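Side-chain contacts in citrate synthase (Mycobacterium tuberculosis, PDB 4TVM), which catalyses the condensation of oxaloacetate with acetyl-CoA and water to give citrate and CoA, the entry step of the Krebs cycle: residues A[177-180]-A[184-187]; A[171-176]-A[201-206]; A[121-126]-A[137-142]; A[150-155]-A[250-255]. All coordinates share one frame; numbering follows the deposited sequence.

Interaction 1 of 4, residues A[177-180]-A[184-187]; sequences YAYK and GQPF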
loop_
_atom_site.group_PDB
_atom_site.type_symbol
_atom_site.label_atom_id
_atom_site.label_comp_id
_atom_site.label_asym_id
_atom_site.label_seq_id
_atom_site.Cartn_x
_atom_site.Cartn_y
_atom_site.Cartn_z
ATOM N N TYR A 177 19.760 -10.529 3.677
ATOM C CA TYR A 177 20.529 -10.221 2.474
ATOM C C TYR A 177 20.603 -8.740 2.180
ATOM O O TYR A 177 21.596 -8.261 1.665
ATOM C CB TYR A 177 19.978 -10.951 1.267
ATOM C CG TYR A 177 20.287 -12.413 1.275
ATOM C CD1 TYR A 177 20.821 -13.043 2.405
ATOM C CD2 TYR A 177 20.048 -13.175 0.161
ATOM C CE1 TYR A 177 21.096 -14.385 2.398
ATOM C CE2 TYR A 177 20.332 -14.518 0.151
ATOM C CZ TYR A 177 20.852 -15.109 1.271
ATOM O OH TYR A 177 21.110 -16.443 1.238
ATOM N N ALA A 178 19.549 -8.015 2.502
ATOM C CA ALA A 178 19.534 -6.587 2.271
ATOM C C ALA A 178 20.549 -5.922 3.183
ATOM O O ALA A 178 21.170 -4.946 2.814
ATOM C CB ALA A 178 18.143 -6.049 2.512
ATOM N N TYR A 179 20.706 -6.447 4.393
ATOM C CA TYR A 179 21.765 -5.981 5.299
ATOM C C TYR A 179 23.095 -6.264 4.680
ATOM O O TYR A 179 23.921 -5.385 4.567
ATOM C CB TYR A 179 21.710 -6.681 6.673
ATOM C CG TYR A 179 22.865 -6.313 7.523
ATOM C CD1 TYR A 179 22.958 -5.054 8.077
ATOM C CD2 TYR A 179 23.915 -7.218 7.756
ATOM C CE1 TYR A 179 24.048 -4.704 8.859
ATOM C CE2 TYR A 179 25.007 -6.874 8.530
ATOM C CZ TYR A 179 25.067 -5.613 9.071
ATOM O OH TYR A 179 26.133 -5.250 9.849
ATOM N N LYS A 180 23.316 -7.489 4.250
ATOM C CA LYS A 180 24.643 -7.809 3.719
ATOM C C LYS A 180 25.006 -6.917 2.558
ATOM O O LYS A 180 26.173 -6.530 2.399
ATOM C CB LYS A 180 24.733 -9.272 3.312
ATOM C CG LYS A 180 24.722 -10.216 4.515
ATOM C CD LYS A 180 25.862 -9.862 5.452
ATOM C CE LYS A 180 26.242 -11.018 6.372
ATOM N NZ LYS A 180 27.390 -10.631 7.236
ATOM N N GLY A 184 29.505 -4.594 2.794
ATOM C CA GLY A 184 30.147 -5.215 1.627
ATOM C C GLY A 184 29.986 -6.713 1.560
ATOM O O GLY A 184 30.599 -7.360 0.735
ATOM N N GLN A 185 29.140 -7.289 2.390
ATOM C CA GLN A 185 29.421 -8.654 2.823
ATOM C C GLN A 185 28.789 -9.811 2.034
ATOM O O GLN A 185 27.695 -9.687 1.487
ATOM C CB GLN A 185 29.125 -8.767 4.304
ATOM C CG GLN A 185 29.949 -7.772 5.100
ATOM C CD GLN A 185 29.523 -7.649 6.543
ATOM O OE1 GLN A 185 28.824 -8.514 7.098
ATOM N NE2 GLN A 185 29.977 -6.594 7.175
ATOM N N PRO A 186 29.498 -10.948 1.973
ATOM C CA PRO A 186 28.959 -12.107 1.299
ATOM C C PRO A 186 27.649 -12.506 1.880
ATOM O O PRO A 186 27.420 -12.332 3.076
ATOM C CB PRO A 186 29.967 -13.218 1.608
ATOM C CG PRO A 186 31.159 -12.573 2.125
ATOM C CD PRO A 186 30.908 -11.129 2.368
ATOM N N PHE A 187 26.787 -13.069 1.068
ATOM C CA PHE A 187 25.585 -13.635 1.634
ATOM C C PHE A 187 25.972 -15.002 2.113
ATOM O O PHE A 187 26.749 -15.666 1.467
ATOM C CB PHE A 187 24.470 -13.784 0.620
ATOM C CG PHE A 187 23.965 -12.486 0.039
ATOM C CD1 PHE A 187 24.443 -11.231 0.440
ATOM C CD2 PHE A 187 22.965 -12.523 -0.904
ATOM C CE1 PHE A 187 23.920 -10.063 -0.119
ATOM C CE2 PHE A 187 22.456 -11.369 -1.452
ATOM C CZ PHE A 187 22.928 -10.137 -1.059
#
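Phe-187 lays its ring over one face of Tyr-177 in an offset stack, the centroids 4.2 Å apart and the planes inclined at 30°. Each ring also receives the other residue's methylene: Tyr-177 CB stands over the Phe-187 face, 3.9 Å from its centroid, and Phe-187 CB returns the CH-pi contact on the Tyr-177 ring at 4.0 Å. In both residues CG is anti to the carbonyl carbon, which sends the two rings into the same space. Tyrosine suits its place because its ring can stack while OH, at the far end, is hydrogen-bonded to Leu-188 O.

One helical turn on, Lys-180 binds the returning chain at two levels. Its carbonyl O accepts from Gln-185 N at 3.1 Å, and its ammonium NZ donates to Gln-185 OE1 at 2.6 Å, in the plane of the amide carbonyl. A bend at chi2 (-57°) helps bring the amine to the glutamine, while Lys-180 CB lies 3.5 Å from Phe-187 CD1, so the aliphatic part of the lysine packs beside the phenyl ring. NZ has a further hydrogen bond to Gly-206 O, just after helix 196-205.

The chain thus doubles back from the end of helix 159-182 and runs along the turn it has just left. Aromatic faces meet at one end, and a largely buried ammonium is satisfied by oxygens at the other; the carbonyl oxygens of Gln-185 and Gly-206, both neutral, probably help to stabilise its charge.

Interaction 2 of 4, residues A[171-176]-A[201-206]; sequences LPTIAA and LRLTFG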
loop_
_atom_site.group_PDB
_atom_site.type_symbol
_atom_site.label_atom_id
_atom_site.label_comp_id
_atom_site.label_asym_id
_atom_site.label_seq_id
_atom_site.Cartn_x
_atom_site.Cartn_y
_atom_site.Cartn_z
ATOM N N LEU A 171 11.237 -14.147 4.237
ATOM C CA LEU A 171 11.384 -12.739 4.549
ATOM C C LEU A 171 12.523 -12.416 5.482
ATOM O O LEU A 171 13.144 -11.370 5.316
ATOM C CB LEU A 171 10.130 -12.181 5.125
ATOM C CG LEU A 171 10.186 -10.651 5.060
ATOM C CD1 LEU A 171 9.666 -10.199 3.732
ATOM C CD2 LEU A 171 9.357 -10.018 6.156
ATOM N N PRO A 172 12.815 -13.299 6.471
ATOM C CA PRO A 172 14.060 -13.026 7.182
ATOM C C PRO A 172 15.281 -13.198 6.338
ATOM O O PRO A 172 16.225 -12.447 6.489
ATOM C CB PRO A 172 14.058 -14.089 8.253
ATOM C CG PRO A 172 12.627 -14.194 8.596
ATOM C CD PRO A 172 12.028 -14.293 7.231
ATOM N N THR A 173 15.274 -14.177 5.451
ATOM C CA THR A 173 16.373 -14.356 4.528
ATOM C C THR A 173 16.620 -13.130 3.680
ATOM O O THR A 173 17.753 -12.741 3.492
ATOM C CB THR A 173 16.043 -15.485 3.586
ATOM O OG1 THR A 173 15.731 -16.647 4.373
ATOM C CG2 THR A 173 17.200 -15.785 2.680
ATOM N N ILE A 174 15.542 -12.531 3.188
ATOM C CA ILE A 174 15.612 -11.324 2.381
ATOM C C ILE A 174 16.134 -10.128 3.148
ATOM O O ILE A 174 16.859 -9.321 2.602
ATOM C CB ILE A 174 14.197 -10.962 1.883
ATOM C CG1 ILE A 174 13.706 -12.012 0.907
ATOM C CG2 ILE A 174 14.163 -9.611 1.155
ATOM C CD1 ILE A 174 12.265 -11.816 0.534
ATOM N N ALA A 175 15.689 -9.970 4.396
ATOM C CA ALA A 175 16.128 -8.853 5.212
ATOM C C ALA A 175 17.603 -9.024 5.571
ATOM O O ALA A 175 18.354 -8.050 5.614
ATOM C CB ALA A 175 15.292 -8.785 6.460
ATOM N N ALA A 176 18.025 -10.254 5.839
ATOM C CA ALA A 176 19.433 -10.489 6.113
ATOM C C ALA A 176 20.262 -10.197 4.873
ATOM O O ALA A 176 21.362 -9.672 5.007
ATOM C CB ALA A 176 19.673 -11.922 6.560
ATOM N N LEU A 201 19.942 -14.485 12.504
ATOM C CA LEU A 201 21.078 -13.760 13.070
ATOM C C LEU A 201 22.412 -14.132 12.431
ATOM O O LEU A 201 23.315 -13.307 12.340
ATOM C CB LEU A 201 21.140 -13.982 14.578
ATOM C CG LEU A 201 20.295 -13.041 15.450
ATOM C CD1 LEU A 201 20.106 -13.612 16.853
ATOM C CD2 LEU A 201 20.982 -11.688 15.549
ATOM N N ARG A 202 22.561 -15.372 12.020
ATOM C CA ARG A 202 23.764 -15.803 11.291
ATOM C C ARG A 202 23.827 -15.182 9.914
ATOM O O ARG A 202 24.902 -14.815 9.433
ATOM C CB ARG A 202 23.760 -17.318 11.092
ATOM C CG ARG A 202 25.116 -17.906 10.725
ATOM C CD ARG A 202 25.045 -19.396 10.422
ATOM N NE ARG A 202 26.083 -19.837 9.482
ATOM C CZ ARG A 202 25.873 -20.151 8.197
ATOM N NH1 ARG A 202 24.659 -20.037 7.646
ATOM N NH2 ARG A 202 26.888 -20.558 7.437
ATOM N N LEU A 203 22.663 -15.127 9.257
ATOM C CA LEU A 203 22.579 -14.635 7.893
ATOM C C LEU A 203 22.944 -13.174 7.904
ATOM O O LEU A 203 23.498 -12.662 6.943
ATOM C CB LEU A 203 21.184 -14.764 7.372
ATOM C CG LEU A 203 20.706 -16.137 6.974
ATOM C CD1 LEU A 203 19.266 -16.004 6.473
ATOM C CD2 LEU A 203 21.587 -16.686 5.897
ATOM N N THR A 204 22.617 -12.522 9.008
ATOM C CA THR A 204 22.821 -11.096 9.185
ATOM C C THR A 204 24.236 -10.792 9.587
ATOM O O THR A 204 24.840 -9.847 9.086
ATOM C CB THR A 204 21.918 -10.588 10.300
ATOM O OG1 THR A 204 20.603 -11.106 10.096
ATOM C CG2 THR A 204 21.842 -9.086 10.306
ATOM N N PHE A 205 24.769 -11.599 10.489
ATOM C CA PHE A 205 26.037 -11.291 11.119
ATOM C C PHE A 205 27.151 -12.262 10.807
ATOM O O PHE A 205 28.288 -11.976 11.080
ATOM C CB PHE A 205 25.819 -11.219 12.640
ATOM C CG PHE A 205 24.953 -10.065 13.052
ATOM C CD1 PHE A 205 25.325 -8.756 12.715
ATOM C CD2 PHE A 205 23.776 -10.270 13.731
ATOM C CE1 PHE A 205 24.542 -7.682 13.070
ATOM C CE2 PHE A 205 22.989 -9.193 14.090
ATOM C CZ PHE A 205 23.368 -7.900 13.755
ATOM N N GLY A 206 26.837 -13.412 10.249
ATOM C CA GLY A 206 27.849 -14.396 9.913
ATOM C C GLY A 206 28.770 -13.946 8.787
ATOM O O GLY A 206 28.338 -13.258 7.850
#
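Ala-176 and Leu-203 meet in a buried, nearly parallel helix-helix contact within the mostly helical body of citrate synthase, where helix 159-182 lies beside helix 196-205. The axes of the two short segments approach to 8.8 Å with a signed crossing angle of -16°. Alanine makes this closeness possible: its methyl points at the partner helix, and the nearest backbones, at Ala-176 and Thr-204, have CA atoms only 4.6 Å apart.

The methyl of Ala-176 rests against Leu-203 CB on one hand and Thr-204 OG1 on the other, the latter 3.7 Å from Ala-176 CB. Leu-203 also brings one branch beside it. With CG anti to the carbonyl carbon (chi1 -76°), its CD1 reaches back along helix 159-182 to lie 4.1 Å from Ala-176 CB and 3.9 Å from Thr-173 CA, the leucine and Thr-173 side chains crossing at a slant. Phe-200, a turn earlier on the second helix, packs on Ala-176 as well.

Both threonines place a hydroxyl in this apolar setting, and each turns it to a main-chain carbonyl. Thr-204 OG1 bonds to Phe-200 O in its own helix, and Thr-173 OG1 to Thr-114 O in another part of the chain.

No hydrogen bond passes between the two segments. Methyl and methylene groups in van der Waals contact therefore hold them together, and the buried hydroxyls, being satisfied elsewhere, probably cost the interface little.

Interaction 3 of 4, residues A[121-126]-A[137-142]; sequences KRFFDG and LSSVVN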
loop_
_atom_site.group_PDB
_atom_site.type_symbol
_atom_site.label_atom_id
_atom_site.label_comp_id
_atom_site.label_asym_id
_atom_site.label_seq_id
_atom_site.Cartn_x
_atom_site.Cartn_y
_atom_site.Cartn_z
ATOM N N LYS A 121 18.155 -14.599 -5.383
ATOM C CA LYS A 121 19.402 -14.247 -4.680
ATOM C C LYS A 121 20.265 -13.322 -5.497
ATOM O O LYS A 121 20.669 -12.284 -5.012
ATOM C CB LYS A 121 20.193 -15.500 -4.375
ATOM C CG LYS A 121 21.254 -15.325 -3.318
ATOM C CD LYS A 121 22.290 -16.423 -3.421
ATOM C CE LYS A 121 23.313 -16.337 -2.303
ATOM N NZ LYS A 121 24.685 -16.477 -2.830
ATOM N N ARG A 122 20.529 -13.703 -6.755
ATOM C CA ARG A 122 21.352 -12.913 -7.673
ATOM C C ARG A 122 20.816 -11.498 -7.921
ATOM O O ARG A 122 21.580 -10.561 -8.028
ATOM C CB ARG A 122 21.469 -13.637 -9.008
ATOM C CG ARG A 122 22.532 -14.724 -9.074
ATOM C CD ARG A 122 22.288 -15.642 -10.272
ATOM N NE ARG A 122 22.074 -14.886 -11.507
ATOM C CZ ARG A 122 21.817 -15.433 -12.698
ATOM N NH1 ARG A 122 21.738 -16.756 -12.843
ATOM N NH2 ARG A 122 21.649 -14.646 -13.759
ATOM N N PHE A 123 19.498 -11.367 -8.041
ATOM C CA PHE A 123 18.803 -10.090 -8.192
ATOM C C PHE A 123 19.215 -9.009 -7.196
ATOM O O PHE A 123 19.100 -7.837 -7.491
ATOM C CB PHE A 123 17.326 -10.383 -8.027
ATOM C CG PHE A 123 16.419 -9.203 -8.192
ATOM C CD1 PHE A 123 16.056 -8.444 -7.095
ATOM C CD2 PHE A 123 15.833 -8.940 -9.412
ATOM C CE1 PHE A 123 15.163 -7.392 -7.219
ATOM C CE2 PHE A 123 14.944 -7.882 -9.553
ATOM C CZ PHE A 123 14.599 -7.111 -8.447
ATOM N N PHE A 124 19.725 -9.399 -6.025
ATOM C CA PHE A 124 20.370 -8.436 -5.127
ATOM C C PHE A 124 21.580 -7.757 -5.756
ATOM O O PHE A 124 21.995 -6.669 -5.323
ATOM C CB PHE A 124 20.765 -9.096 -3.798
ATOM C CG PHE A 124 19.592 -9.297 -2.831
ATOM C CD1 PHE A 124 18.789 -10.436 -2.902
ATOM C CD2 PHE A 124 19.315 -8.357 -1.859
ATOM C CE1 PHE A 124 17.739 -10.633 -2.025
ATOM C CE2 PHE A 124 18.283 -8.545 -0.965
ATOM C CZ PHE A 124 17.488 -9.688 -1.047
ATOM N N ASP A 125 22.129 -8.381 -6.792
ATOM C CA ASP A 125 23.316 -7.862 -7.448
ATOM C C ASP A 125 23.097 -6.541 -8.167
ATOM O O ASP A 125 24.036 -5.758 -8.322
ATOM C CB ASP A 125 23.896 -8.914 -8.408
ATOM C CG ASP A 125 24.521 -10.086 -7.667
ATOM O OD1 ASP A 125 24.594 -10.018 -6.422
ATOM O OD2 ASP A 125 24.939 -11.074 -8.312
ATOM N N GLY A 126 21.858 -6.293 -8.581
ATOM C CA GLY A 126 21.508 -5.105 -9.347
ATOM C C GLY A 126 21.379 -3.837 -8.539
ATOM O O GLY A 126 21.465 -2.717 -9.077
ATOM N N LEU A 137 14.443 -4.354 0.310
ATOM C CA LEU A 137 13.394 -5.263 0.785
ATOM C C LEU A 137 12.010 -5.023 0.163
ATOM O O LEU A 137 11.286 -5.966 -0.143
ATOM C CB LEU A 137 13.304 -5.138 2.308
ATOM C CG LEU A 137 12.033 -5.496 3.073
ATOM C CD1 LEU A 137 12.003 -6.963 3.371
ATOM C CD2 LEU A 137 11.992 -4.718 4.381
ATOM N N SER A 138 11.588 -3.785 -0.002
ATOM C CA SER A 138 10.299 -3.584 -0.691
ATOM C C SER A 138 10.443 -4.068 -2.152
ATOM O O SER A 138 9.534 -4.690 -2.723
ATOM C CB SER A 138 9.925 -2.116 -0.679
ATOM O OG SER A 138 11.086 -1.360 -1.019
ATOM N N SER A 139 11.608 -3.799 -2.738
ATOM C CA SER A 139 11.811 -4.111 -4.124
ATOM C C SER A 139 11.719 -5.608 -4.314
ATOM O O SER A 139 11.068 -6.082 -5.249
ATOM C CB SER A 139 13.157 -3.573 -4.580
ATOM O OG SER A 139 13.244 -3.551 -5.985
ATOM N N VAL A 140 12.364 -6.340 -3.409
ATOM C CA VAL A 140 12.494 -7.791 -3.519
ATOM C C VAL A 140 11.178 -8.508 -3.204
ATOM O O VAL A 140 10.830 -9.478 -3.818
ATOM C CB VAL A 140 13.649 -8.277 -2.632
ATOM C CG1 VAL A 140 13.797 -9.791 -2.698
ATOM C CG2 VAL A 140 14.952 -7.633 -3.098
ATOM N N VAL A 141 10.394 -7.963 -2.298
ATOM C CA VAL A 141 9.110 -8.540 -1.985
ATOM C C VAL A 141 8.137 -8.473 -3.158
ATOM O O VAL A 141 7.457 -9.440 -3.454
ATOM C CB VAL A 141 8.532 -7.853 -0.748
ATOM C CG1 VAL A 141 7.127 -8.365 -0.429
ATOM C CG2 VAL A 141 9.461 -8.099 0.424
ATOM N N ASN A 142 8.044 -7.329 -3.819
ATOM C CA ASN A 142 7.266 -7.256 -5.064
ATOM C C ASN A 142 7.754 -8.269 -6.097
ATOM O O ASN A 142 6.941 -8.936 -6.750
ATOM C CB ASN A 142 7.311 -5.851 -5.609
ATOM C CG ASN A 142 6.440 -4.900 -4.782
ATOM O OD1 ASN A 142 5.192 -4.981 -4.813
ATOM N ND2 ASN A 142 7.084 -4.023 -4.012
#
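Val-140 points its two methyls from helix 133-147 at a pair of phenylalanines that offer it different sides of their rings. Phe-124 presents a face: Val-140 CG2 sits 4.2 Å from the ring centroid, 24° off the normal, in a CH-pi contact displaced toward the rim, where it is 3.9 Å from Phe-124 CZ. The two side chains cross at about a right angle, and the second branch reaches the same rim, with Val-140 CG1 4.0 Å from Phe-124 CZ.

Phe-123 presents an edge instead. Its CG is anti to the backbone N (chi1 -178°), carrying the ring toward the helix, and its CE1 comes within 4.1 Å of Val-140 CG2 close to the ring plane. Ser-139 OG lies at the same edge, in loose contact. One methyl, CG2, thus touches both rings, and valine, short and branched at CB, suits the task.

The two rings serve different neighbours beyond this contact. Phe-124 packs on Ile-174 of helix 159-182 and meets Phe-187 edge-to-face. Phe-123 faces the second subunit, where its ring meets Phe-123 and Phe-127 of that chain, while Ser-139 O is hydrogen-bonded to Ser-139 OG of the second subunit.

Consecutive phenylalanines leading on from helix 118-122 thus both pack on Val-140, and Phe-123 also reaches the partner subunit, in the helix-built dimer interface characteristic of the citrate synthase family.

Interaction 4 of 4, residues A[150-155]-A[250-255]; sequences DALDPM and NLFTSI
Asn-250 and Leu-152 meet through CB, CG and ND2 of the asparagine. Its CB lies 3.5 Å from Leu-152 O, close to the main chain of the loop that joins helix 133-147 to helix 159-182. Next comes CG, 4.0 Å from Leu-152 CD2, and here the side chain forks. With CG between the backbone N and the carbonyl carbon (chi1 82°), the amide folds back over the start of its own helix, and OD1 accepts from Thr-253 N at 2.9 Å with an N-H...O angle of 155°, the donor standing above the carbonyl plane.

This is an N-cap: Asn-250 immediately precedes helix 251-262, and its side chain takes up a backbone N-H of the first turn, where no helical carbonyl lies a turn earlier to receive it. Asparagine, short and with a good acceptor, is common at the position. The other branch, ND2, bonds to Ser-145 OG of helix 133-147 and brushes the leucine methyls, 3.8 Å from Leu-152 CD2.

The same methyl also touches Phe-252, Leu-152 CD2 being 3.7 Å from Phe-252 CD2, and the two side chains cross at about a right angle. Pro-154 also packs on the capping residue, its CG 4.2 Å from Asn-250 CA. Just before the proline, Asp-153 OD1 accepts from Met-155 N in an Asx turn, which shapes the loop as it passes the helix start.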
loop_
_atom_site.group_PDB
_atom_site.type_symbol
_atom_site.label_atom_id
_atom_site.label_comp_id
_atom_site.label_asym_id
_atom_site.label_seq_id
_atom_site.Cartn_x
_atom_site.Cartn_y
_atom_site.Cartn_z
ATOM N N ASP A 150 3.866 -19.767 -8.920
ATOM C CA ASP A 150 3.357 -21.022 -8.433
ATOM C C ASP A 150 2.005 -21.000 -7.666
ATOM O O ASP A 150 1.114 -21.770 -7.988
ATOM C CB ASP A 150 4.459 -21.589 -7.514
ATOM C CG ASP A 150 4.409 -23.063 -7.396
ATOM O OD1 ASP A 150 3.397 -23.661 -7.798
ATOM O OD2 ASP A 150 5.392 -23.636 -6.899
ATOM N N ALA A 151 1.875 -20.159 -6.638
ATOM C CA ALA A 151 0.760 -20.265 -5.706
ATOM C C ALA A 151 0.191 -18.913 -5.370
ATOM O O ALA A 151 0.156 -18.526 -4.207
ATOM C CB ALA A 151 1.221 -20.955 -4.418
ATOM N N LEU A 152 -0.264 -18.186 -6.377
ATOM C CA LEU A 152 -0.613 -16.782 -6.207
ATOM C C LEU A 152 -2.110 -16.536 -6.138
ATOM O O LEU A 152 -2.544 -15.371 -6.047
ATOM C CB LEU A 152 -0.070 -15.952 -7.383
ATOM C CG LEU A 152 1.411 -15.615 -7.370
ATOM C CD1 LEU A 152 1.721 -14.615 -8.478
ATOM C CD2 LEU A 152 1.814 -15.076 -6.006
ATOM N N ASP A 153 -2.909 -17.602 -6.166
ATOM C CA ASP A 153 -4.352 -17.409 -6.219
ATOM C C ASP A 153 -4.919 -17.039 -4.824
ATOM O O ASP A 153 -4.889 -17.854 -3.872
ATOM C CB ASP A 153 -5.007 -18.648 -6.809
ATOM C CG ASP A 153 -6.492 -18.520 -6.937
ATOM O OD1 ASP A 153 -7.091 -17.531 -6.416
ATOM O OD2 ASP A 153 -7.062 -19.475 -7.510
ATOM N N PRO A 154 -5.427 -15.797 -4.689
ATOM C CA PRO A 154 -5.906 -15.371 -3.380
ATOM C C PRO A 154 -7.070 -16.214 -2.905
ATOM O O PRO A 154 -7.232 -16.403 -1.718
ATOM C CB PRO A 154 -6.369 -13.925 -3.602
ATOM C CG PRO A 154 -5.885 -13.531 -4.933
ATOM C CD PRO A 154 -5.683 -14.786 -5.724
ATOM N N MET A 155 -7.867 -16.709 -3.844
ATOM C CA MET A 155 -9.016 -17.541 -3.515
ATOM C C MET A 155 -8.659 -18.953 -3.153
ATOM O O MET A 155 -9.319 -19.506 -2.321
ATOM C CB MET A 155 -10.010 -17.590 -4.681
ATOM C CG MET A 155 -10.483 -16.219 -5.077
ATOM S SD MET A 155 -11.022 -15.379 -3.587
ATOM C CE MET A 155 -10.312 -13.774 -3.844
ATOM N N ASN A 250 -2.842 -10.240 -4.580
ATOM C CA ASN A 250 -2.310 -11.466 -4.013
ATOM C C ASN A 250 -1.630 -11.190 -2.672
ATOM O O ASN A 250 -1.519 -10.048 -2.224
ATOM C CB ASN A 250 -1.422 -12.217 -5.007
ATOM C CG ASN A 250 -0.008 -11.677 -5.078
ATOM O OD1 ASN A 250 0.634 -11.441 -4.062
ATOM N ND2 ASN A 250 0.493 -11.495 -6.297
ATOM N N LEU A 251 -1.218 -12.257 -2.011
ATOM C CA LEU A 251 -0.667 -12.149 -0.671
ATOM C C LEU A 251 0.574 -11.310 -0.628
ATOM O O LEU A 251 0.709 -10.460 0.227
ATOM C CB LEU A 251 -0.348 -13.535 -0.138
ATOM C CG LEU A 251 -0.043 -13.677 1.341
ATOM C CD1 LEU A 251 -0.803 -12.707 2.224
ATOM C CD2 LEU A 251 -0.366 -15.107 1.743
ATOM N N PHE A 252 1.476 -11.532 -1.569
ATOM C CA PHE A 252 2.719 -10.785 -1.626
ATOM C C PHE A 252 2.495 -9.313 -1.870
ATOM O O PHE A 252 3.175 -8.459 -1.295
ATOM C CB PHE A 252 3.605 -11.334 -2.747
ATOM C CG PHE A 252 3.996 -12.776 -2.566
ATOM C CD1 PHE A 252 4.059 -13.359 -1.291
ATOM C CD2 PHE A 252 4.312 -13.567 -3.668
ATOM C CE1 PHE A 252 4.420 -14.691 -1.137
ATOM C CE2 PHE A 252 4.669 -14.915 -3.510
ATOM C CZ PHE A 252 4.734 -15.465 -2.244
ATOM N N THR A 253 1.555 -9.004 -2.752
ATOM C CA THR A 253 1.353 -7.623 -3.136
ATOM C C THR A 253 0.744 -6.894 -1.958
ATOM O O THR A 253 1.121 -5.759 -1.656
ATOM C CB THR A 253 0.497 -7.517 -4.408
ATOM O OG1 THR A 253 1.015 -8.417 -5.407
ATOM C CG2 THR A 253 0.497 -6.090 -4.923
ATOM N N SER A 254 -0.138 -7.564 -1.230
ATOM C CA SER A 254 -0.691 -6.966 0.008
ATOM C C SER A 254 0.356 -6.733 1.118
ATOM O O SER A 254 0.318 -5.704 1.795
ATOM C CB SER A 254 -1.853 -7.798 0.528
ATOM O OG SER A 254 -2.617 -8.318 -0.552
ATOM N N ILE A 255 1.320 -7.640 1.276
ATOM C CA ILE A 255 2.393 -7.442 2.295
ATOM C C ILE A 255 3.327 -6.307 1.900
ATOM O O ILE A 255 3.774 -5.468 2.707
ATOM C CB ILE A 255 3.217 -8.714 2.448
ATOM C CG1 ILE A 255 2.366 -9.814 3.082
ATOM C CG2 ILE A 255 4.501 -8.464 3.225
ATOM C CD1 ILE A 255 1.757 -9.439 4.409
#

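Helix 159-182 supplies one side of both interaction 1 and interaction 2, and the two touch. Interaction 3 adjoins both: Phe-124 packs on Tyr-177 and Phe-187, while Val-140 meets Ile-174. Interaction 4 stands apart, its centre about 27 Å from that of interaction 1, yet Val-141 touches the backbone of Phe-252. Interactions 2 and 3 are buried and apolar across their segments, and interaction 3 extends to the second subunit. The loop contacts, 1 and 4, are partly exposed and more polar: interaction 1 bonds directly between its segments, whereas interaction 4 has no hydrogen bond between its segments, its polar groups bonding within them or to neighbours.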